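Local coordinates for protein PipY (Synechococcus elongatus, PDB 5NLC) that binds pyridoxal 5'-phosphate and is probably involved in the homeostasis of this cofactor, at residues A[18-24]-A[206-212]; A[23-28]-A[214-218]. All coordinates share one frame; numbering follows the deposited sequence.

Interaction 1: residues A[18-24]-A[206-212]; sequences SVQLIAV and ATWIRVG
Strands 20-24 and 208-211, the first and last of the modified TIM barrel, lie side by side and parallel here, and Gln20, Leu21, Ile22 and Ala23 pair with Trp208, Ile209, Arg210 and Val211. Five backbone hydrogen bonds zip them together. Gln20 N donates to Thr207 O at 2.9 Å. Ile209 N then donates to Gln20 O, and Ile22 N to Ile209 O at 2.7 Å. Val211 N to Ile22 O and Val24 N to Val211 O complete the ladder. On the face carrying Gln20 and Ile22, the indole of Trp208 leans against both. Its CE3 lies 3.7 Å from Ile22 CG1, and its CZ3 meets Gln20 CB at 3.5 Å. Further along, Val24 CG2 runs beside Arg210 CB. On the other face Val211 CG2 presses on Leu21 CG at 3.3 Å, tighter than normal van der Waals contact. In Val211 CG1 is anti to the carbonyl carbon (chi1 -64°), which leaves CG2 between the backbone N and the carbonyl carbon, turned to Leu21. The two side chains meet roughly at right angles. Val19 CG1 packs on Ile209 CG1 at 4.0 Å. At the N-terminal ends a water bridges Ser18 OG and Ala206 O. The C-terminal ends lead to the cofactor site: Arg210 and Gly212 bind pyridoxal phosphate in another structure of this protein, but no cofactor is bound here. Thr207 OG1 is hydrogen-bonded to Glu189 and to Leu190 N. Trp208 meets His43, His68, Trp87 and His89 edge-to-face inside the barrel. Helix 198-203 packs on the opposite face, against Val19, Ile209 and Val211, while strand 43-46 continues the sheet beyond strand 20-24.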
ATOM      1  N   SER A  18     -14.874   0.532   6.735  1.00 28.36           N
ATOM      2  CA  SER A  18     -13.986   1.496   6.069  1.00 27.24           C
ATOM      3  C   SER A  18     -12.507   0.999   5.876  1.00 25.31           C
ATOM      4  O   SER A  18     -11.697   1.631   5.140  1.00 23.66           O
ATOM      5  CB  SER A  18     -14.024   2.812   6.842  1.00 27.91           C
ATOM      6  OG  SER A  18     -13.368   2.764   8.110  1.00 27.23           O
ATOM      7  N   VAL A  19     -12.143  -0.092   6.550  1.00 23.13           N
ATOM      8  CA  VAL A  19     -10.776  -0.613   6.500  1.00 22.57           C
ATOM      9  C   VAL A  19     -10.723  -1.895   5.676  1.00 22.04           C
ATOM     10  O   VAL A  19     -11.440  -2.832   5.970  1.00 22.41           O
ATOM     11  CB  VAL A  19     -10.252  -0.949   7.927  1.00 23.43           C
ATOM     12  CG1 VAL A  19      -8.809  -1.468   7.917  1.00 23.66           C
ATOM     13  CG2 VAL A  19     -10.347   0.306   8.797  1.00 25.40           C
ATOM     14  N   GLN A  20      -9.766  -1.967   4.769  1.00 21.67           N
ATOM     15  CA  GLN A  20      -9.471  -3.199   4.050  1.00 22.53           C
ATOM     16  C   GLN A  20      -8.131  -3.744   4.476  1.00 21.49           C
ATOM     17  O   GLN A  20      -7.133  -3.050   4.622  1.00 19.32           O
ATOM     18  CB  GLN A  20      -9.562  -2.946   2.540  1.00 24.38           C
ATOM     19  CG  GLN A  20     -10.999  -2.808   2.067  1.00 27.23           C
ATOM     20  CD  GLN A  20     -11.819  -4.140   2.221  1.00 32.38           C
ATOM     21  OE1 GLN A  20     -11.345  -5.244   1.910  1.00 34.55           O
ATOM     22  NE2 GLN A  20     -13.035  -4.023   2.743  1.00 34.84           N
ATOM     23  N   LEU A  21      -8.149  -5.020   4.719  1.00 20.77           N
ATOM     24  CA  LEU A  21      -6.977  -5.735   5.083  1.00 21.29           C
ATOM     25  C   LEU A  21      -6.261  -6.273   3.851  1.00 19.54           C
ATOM     26  O   LEU A  21      -6.896  -6.917   2.991  1.00 18.87           O
ATOM     27  CB  LEU A  21      -7.520  -6.903   5.914  1.00 23.80           C
ATOM     28  CG  LEU A  21      -6.572  -7.803   6.547  1.00 27.33           C
ATOM     29  CD1 LEU A  21      -7.307  -8.308   7.786  1.00 30.79           C
ATOM     30  CD2 LEU A  21      -6.168  -8.937   5.605  1.00 28.56           C
ATOM     31  N   ILE A  22      -4.961  -6.046   3.765  1.00 18.40           N
ATOM     32  CA  ILE A  22      -4.116  -6.621   2.724  1.00 17.39           C
ATOM     33  C   ILE A  22      -3.370  -7.796   3.373  1.00 17.09           C
ATOM     34  O   ILE A  22      -2.651  -7.609   4.370  1.00 17.69           O
ATOM     35  CB  ILE A  22      -3.100  -5.618   2.160  1.00 17.46           C
ATOM     36  CG1 ILE A  22      -3.824  -4.471   1.494  1.00 17.54           C
ATOM     37  CG2 ILE A  22      -2.167  -6.305   1.133  1.00 17.44           C
ATOM     38  CD1 ILE A  22      -2.928  -3.269   1.230  1.00 18.36           C
ATOM     39  N   ALA A  23      -3.619  -9.009   2.870  1.00 15.76           N
ATOM     40  CA  ALA A  23      -2.933 -10.170   3.361  1.00 16.22           C
ATOM     41  C   ALA A  23      -1.513 -10.225   2.782  1.00 16.42           C
ATOM     42  O   ALA A  23      -1.319 -10.362   1.577  1.00 16.40           O
ATOM     43  CB  ALA A  23      -3.680 -11.442   3.049  1.00 15.92           C
ATOM     44  N   VAL A  24      -0.536 -10.050   3.638  1.00 17.28           N
ATOM     45  CA  VAL A  24       0.873 -10.030   3.250  1.00 18.56           C
ATOM     46  C   VAL A  24       1.337 -11.481   3.082  1.00 19.45           C
ATOM     47  O   VAL A  24       1.480 -12.198   4.069  1.00 18.33           O
ATOM     48  CB  VAL A  24       1.766  -9.261   4.226  1.00 20.01           C
ATOM     49  CG1 VAL A  24       3.215  -9.333   3.745  1.00 21.27           C
ATOM     50  CG2 VAL A  24       1.291  -7.830   4.381  1.00 20.35           C
ATOM     51  N   ALA A 206      -6.867   4.786   9.106  1.00 16.65           N
ATOM     52  CA  ALA A 206      -6.325   3.915   8.001  1.00 16.39           C
ATOM     53  C   ALA A 206      -7.431   3.319   7.168  1.00 17.05           C
ATOM     54  O   ALA A 206      -8.478   2.885   7.698  1.00 17.33           O
ATOM     55  CB  ALA A 206      -5.476   2.754   8.537  1.00 16.21           C
ATOM     56  N   THR A 207      -7.220   3.261   5.888  1.00 16.55           N
ATOM     57  CA  THR A 207      -8.116   2.518   5.020  1.00 17.74           C
ATOM     58  C   THR A 207      -7.519   1.193   4.506  1.00 18.57           C
ATOM     59  O   THR A 207      -8.270   0.346   4.024  1.00 20.74           O
ATOM     60  CB  THR A 207      -8.569   3.369   3.843  1.00 18.99           C
ATOM     61  OG1 THR A 207      -7.438   3.739   3.045  1.00 18.54           O
ATOM     62  CG2 THR A 207      -9.377   4.673   4.348  1.00 19.72           C
ATOM     63  N   TRP A 208      -6.204   1.043   4.509  1.00 17.76           N
ATOM     64  CA  TRP A 208      -5.554  -0.189   4.090  1.00 18.32           C
ATOM     65  C   TRP A 208      -4.608  -0.563   5.208  1.00 17.40           C
ATOM     66  O   TRP A 208      -3.745   0.243   5.500  1.00 17.84           O
ATOM     67  CB  TRP A 208      -4.681   0.021   2.845  1.00 18.69           C
ATOM     68  CG  TRP A 208      -5.376   0.260   1.562  1.00 20.12           C
ATOM     69  CD1 TRP A 208      -5.296   1.405   0.828  1.00 21.96           C
ATOM     70  CD2 TRP A 208      -6.105  -0.691   0.740  1.00 20.76           C
ATOM     71  NE1 TRP A 208      -5.925   1.236  -0.390  1.00 23.80           N
ATOM     72  CE2 TRP A 208      -6.483  -0.017  -0.447  1.00 22.44           C
ATOM     73  CE3 TRP A 208      -6.492  -2.007   0.895  1.00 21.45           C
ATOM     74  CZ2 TRP A 208      -7.257  -0.630  -1.442  1.00 23.43           C
ATOM     75  CZ3 TRP A 208      -7.246  -2.647  -0.132  1.00 21.37           C
ATOM     76  CH2 TRP A 208      -7.647  -1.946  -1.247  1.00 22.87           C
ATOM     77  N   ILE A 209      -4.758  -1.742   5.819  1.00 17.36           N
ATOM     78  CA  ILE A 209      -3.767  -2.255   6.734  1.00 17.81           C
ATOM     79  C   ILE A 209      -3.101  -3.531   6.180  1.00 18.22           C
ATOM     80  O   ILE A 209      -3.666  -4.192   5.323  1.00 18.79           O
ATOM     81  CB  ILE A 209      -4.332  -2.528   8.149  1.00 18.11           C
ATOM     82  CG1 ILE A 209      -5.429  -3.597   8.124  1.00 18.67           C
ATOM     83  CG2 ILE A 209      -4.880  -1.223   8.717  1.00 18.90           C
ATOM     84  CD1 ILE A 209      -5.885  -4.044   9.473  1.00 19.21           C
ATOM     85  N   ARG A 210      -1.959  -3.876   6.728  1.00 19.08           N
ATOM     86  CA  ARG A 210      -1.069  -4.950   6.198  1.00 20.38           C
ATOM     87  C   ARG A 210      -0.861  -5.973   7.264  1.00 20.89           C
ATOM     88  O   ARG A 210      -0.199  -5.673   8.261  1.00 20.34           O
ATOM     89  CB  ARG A 210       0.363  -4.428   5.821  1.00 22.00           C
ATOM     90  CG  ARG A 210       0.371  -3.248   4.958  1.00 23.69           C
ATOM     91  CD  ARG A 210       1.744  -2.710   4.515  1.00 24.61           C
ATOM     92  NE  ARG A 210       2.657  -2.171   5.525  1.00 24.20           N
ATOM     93  CZ  ARG A 210       2.518  -0.995   6.127  1.00 25.11           C
ATOM     94  NH1 ARG A 210       1.445  -0.226   5.912  1.00 26.72           N
ATOM     95  NH2 ARG A 210       3.454  -0.582   6.959  1.00 26.24           N
ATOM     96  N   VAL A 211      -1.361  -7.190   7.074  1.00 21.05           N
ATOM     97  CA  VAL A 211      -1.205  -8.224   8.087  1.00 22.91           C
ATOM     98  C   VAL A 211      -0.755  -9.533   7.446  1.00 23.27           C
ATOM     99  O   VAL A 211      -1.185  -9.850   6.354  1.00 22.11           O
ATOM    100  CB  VAL A 211      -2.532  -8.441   8.842  1.00 26.04           C
ATOM    101  CG1 VAL A 211      -2.935  -7.204   9.625  1.00 25.71           C
ATOM    102  CG2 VAL A 211      -3.648  -8.702   7.845  1.00 28.20           C
ATOM    103  N   GLY A 212       0.142 -10.244   8.125  1.00 23.23           N
ATOM    104  CA  GLY A 212       0.818 -11.381   7.534  1.00 24.74           C
ATOM    105  C   GLY A 212       0.500 -12.625   8.335  1.00 26.84           C
ATOM    106  O   GLY A 212      -0.497 -13.299   8.109  1.00 24.20           O
TER
HETATM  107  O   HOH W   1     -10.935   3.975   8.254  1.00 26.06           O

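Interaction 2: residues A[23-28]-A[214-218]; sequences AVSKNH and QLFGP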
ATOM      1  N   ALA A  23      -3.619  -9.009   2.870  1.00 15.76           N
ATOM      2  CA  ALA A  23      -2.933 -10.170   3.361  1.00 16.22           C
ATOM      3  C   ALA A  23      -1.513 -10.225   2.782  1.00 16.42           C
ATOM      4  O   ALA A  23      -1.319 -10.362   1.577  1.00 16.40           O
ATOM      5  CB  ALA A  23      -3.680 -11.442   3.049  1.00 15.92           C
ATOM      6  N   VAL A  24      -0.536 -10.050   3.638  1.00 17.28           N
ATOM      7  CA  VAL A  24       0.873 -10.030   3.250  1.00 18.56           C
ATOM      8  C   VAL A  24       1.337 -11.481   3.082  1.00 19.45           C
ATOM      9  O   VAL A  24       1.480 -12.198   4.069  1.00 18.33           O
ATOM     10  CB  VAL A  24       1.766  -9.261   4.226  1.00 20.01           C
ATOM     11  CG1 VAL A  24       3.215  -9.333   3.745  1.00 21.27           C
ATOM     12  CG2 VAL A  24       1.291  -7.830   4.381  1.00 20.35           C
ATOM     13  N   SER A  25       1.500 -11.890   1.828  1.00 19.50           N
ATOM     14  CA  SER A  25       1.713 -13.303   1.468  1.00 21.07           C
ATOM     15  C   SER A  25       3.212 -13.604   1.318  1.00 23.31           C
ATOM     16  O   SER A  25       3.574 -14.667   0.909  1.00 22.66           O
ATOM     17  CB  SER A  25       0.977 -13.642   0.151  1.00 20.51           C
ATOM     18  OG  SER A  25       1.302 -12.724  -0.906  1.00 20.82           O
ATOM     19  N   LYS A  26       4.055 -12.648   1.685  1.00 25.40           N
ATOM     20  CA  LYS A  26       5.508 -12.728   1.528  1.00 30.48           C
ATOM     21  C   LYS A  26       6.159 -14.032   1.843  1.00 33.65           C
ATOM     22  O   LYS A  26       7.004 -14.482   1.047  1.00 38.12           O
ATOM     23  CB  LYS A  26       6.201 -11.622   2.344  1.00 32.86           C
ATOM     24  CG  LYS A  26       7.669 -11.826   2.668  1.00 37.05           C
ATOM     25  CD  LYS A  26       8.219 -10.588   3.372  1.00 39.54           C
ATOM     26  CE  LYS A  26       7.617 -10.381   4.778  1.00 41.61           C
ATOM     27  NZ  LYS A  26       7.057  -8.990   5.025  1.00 42.43           N
ATOM     28  N   ASN A  27       5.864 -14.659   2.964  1.00 33.70           N
ATOM     29  CA  ASN A  27       6.535 -15.985   3.187  1.00 35.15           C
ATOM     30  C   ASN A  27       5.622 -17.195   3.021  1.00 32.92           C
ATOM     31  O   ASN A  27       5.847 -18.254   3.625  1.00 33.81           O
ATOM     32  CB  ASN A  27       7.155 -16.030   4.584  1.00 39.25           C
ATOM     33  CG  ASN A  27       8.247 -15.005   4.769  1.00 42.10           C
ATOM     34  OD1 ASN A  27       9.308 -15.127   4.139  1.00 44.55           O
ATOM     35  ND2 ASN A  27       8.024 -14.024   5.671  1.00 41.75           N
ATOM     36  N   HIS A  28       4.614 -17.075   2.180  1.00 28.44           N
ATOM     37  CA  HIS A  28       3.606 -18.056   2.101  1.00 26.79           C
ATOM     38  C   HIS A  28       3.347 -18.482   0.683  1.00 25.05           C
ATOM     39  O   HIS A  28       3.285 -17.650  -0.204  1.00 25.94           O
ATOM     40  CB  HIS A  28       2.301 -17.554   2.737  1.00 26.46           C
ATOM     41  CG  HIS A  28       2.405 -17.411   4.222  1.00 27.95           C
ATOM     42  ND1 HIS A  28       2.330 -18.487   5.067  1.00 29.54           N
ATOM     43  CD2 HIS A  28       2.724 -16.348   4.986  1.00 28.42           C
ATOM     44  CE1 HIS A  28       2.553 -18.080   6.308  1.00 30.84           C
ATOM     45  NE2 HIS A  28       2.775 -16.778   6.282  1.00 29.96           N
ATOM     46  N   GLN A 214      -0.695 -12.950  11.501  1.00 34.21           N
ATOM     47  CA  GLN A 214      -2.026 -12.989  12.159  1.00 35.55           C
ATOM     48  C   GLN A 214      -3.115 -13.624  11.251  1.00 34.67           C
ATOM     49  O   GLN A 214      -4.094 -14.134  11.740  1.00 34.88           O
ATOM     50  CB  GLN A 214      -2.508 -11.611  12.600  1.00 37.59           C
ATOM     51  CG  GLN A 214      -2.336 -11.263  14.070  1.00 40.94           C
ATOM     52  CD  GLN A 214      -3.052  -9.952  14.429  1.00 41.52           C
ATOM     53  OE1 GLN A 214      -2.600  -8.877  14.048  1.00 40.89           O
ATOM     54  NE2 GLN A 214      -4.177 -10.045  15.159  1.00 42.75           N
ATOM     55  N   LEU A 215      -2.963 -13.527   9.938  1.00 32.02           N
ATOM     56  CA  LEU A 215      -3.903 -14.121   8.989  1.00 32.66           C
ATOM     57  C   LEU A 215      -3.499 -15.547   8.559  1.00 32.17           C
ATOM     58  O   LEU A 215      -4.324 -16.479   8.557  1.00 31.54           O
ATOM     59  CB  LEU A 215      -4.031 -13.194   7.763  1.00 32.64           C
ATOM     60  CG  LEU A 215      -5.107 -13.419   6.675  1.00 34.77           C
ATOM     61  CD1 LEU A 215      -4.617 -14.230   5.482  1.00 36.38           C
ATOM     62  CD2 LEU A 215      -6.358 -14.093   7.183  1.00 35.96           C
ATOM     63  N   PHE A 216      -2.247 -15.694   8.132  1.00 30.15           N
ATOM     64  CA  PHE A 216      -1.793 -16.930   7.541  1.00 31.10           C
ATOM     65  C   PHE A 216      -1.304 -17.825   8.650  1.00 35.76           C
ATOM     66  O   PHE A 216      -1.244 -17.426   9.825  1.00 36.97           O
ATOM     67  CB  PHE A 216      -0.648 -16.672   6.552  1.00 28.37           C
ATOM     68  CG  PHE A 216      -1.085 -16.073   5.223  1.00 25.11           C
ATOM     69  CD1 PHE A 216      -1.817 -16.837   4.279  1.00 24.99           C
ATOM     70  CD2 PHE A 216      -0.751 -14.795   4.888  1.00 23.33           C
ATOM     71  CE1 PHE A 216      -2.209 -16.303   3.072  1.00 23.51           C
ATOM     72  CE2 PHE A 216      -1.161 -14.260   3.705  1.00 22.20           C
ATOM     73  CZ  PHE A 216      -1.857 -15.022   2.765  1.00 22.99           C
ATOM     74  N   GLY A 217      -0.913 -19.035   8.307  1.00 40.11           N
ATOM     75  CA  GLY A 217      -0.217 -19.847   9.318  1.00 48.64           C
ATOM     76  C   GLY A 217       1.014 -19.152   9.938  1.00 50.44           C
ATOM     77  O   GLY A 217       1.346 -18.022   9.588  1.00 46.38           O
ATOM     78  N   PRO A 218       1.708 -19.865  10.842  1.00 55.44           N
ATOM     79  CA  PRO A 218       3.120 -19.615  11.116  1.00 57.70           C
ATOM     80  C   PRO A 218       4.018 -19.810   9.875  1.00 57.90           C
ATOM     81  O   PRO A 218       3.891 -20.811   9.161  1.00 58.95           O
ATOM     82  CB  PRO A 218       3.448 -20.661  12.197  1.00 59.84           C
ATOM     83  CG  PRO A 218       2.137 -20.928  12.866  1.00 59.57           C
ATOM     84  CD  PRO A 218       1.149 -20.899  11.735  1.00 58.19           C
TER
HETATM   85  O   HOH W   2       0.650 -20.594   5.782  1.00 46.65           O
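His28 and Phe216 form an offset aromatic stack, with ring centroids 4.7 Å apart and planes inclined by 20°. The side chains come from opposite directions and overlap side by side. A CH-pi contact goes with the stack: Phe216 CB sits over one face of the imidazole, 3.5 Å from its centroid and near the ring normal. His28 turns CG away from its carbonyl carbon (chi1 -69°), and the imidazole thereby lies across the start of the phenylalanine side chain. With an alanine at His28 the stack would go, and Phe216 CB and part of its ring would probably lose their aromatic cover. Apolar contacts hold the far end of the phenyl ring. Ala23 CB touches Phe216 CE2 and Leu215 CD1, each at 3.8 Å. Leu215 CD1 also lies over the centre of a Phe216 ring face. Ser25 CA approaches CE2 of the same ring.

Residues 23-28 are the end of barrel strand 20-24 and the loop that leaves it. They include Lys26, the predicted attachment point of pyridoxal phosphate in this fold type III protein, where no cofactor is attached. Ser25 to His28 make a type I beta turn, closed by His28 N donating to Ser25 O at 2.9 Å. Among polar contacts across the segments, a water is held weakly by His28 ND1 and weakly by Gly217 N. Gly217 O, 3.5 Å from His28 CE1, is buried without a hydrogen-bond partner. Ser25 OG bonds to Glu46. Helices 4-14 and 30-38 flank Phe216 through Ile4, Ala32 and Ala36.

Overall arrangement
From the N terminus, the chain leaves helix 4-14 and enters strand 20-24. It continues into the turn that carries Lys26, then passes through the alternating helices and strands of the barrel. Strand 208-211 returns to lie beside strand 20-24, and interaction 1 closes a loop of 181 residues between 18-24 and 206-212. The chain then runs on to 214-218, where interaction 2 closes a second long loop onto the turn after strand 20-24. The two closures cross rather than nest. They share Ala23 and Val24. Interaction 1 joins strand to strand, and interaction 2 ties the C-terminal tail to the loop of the predicted cofactor lysine.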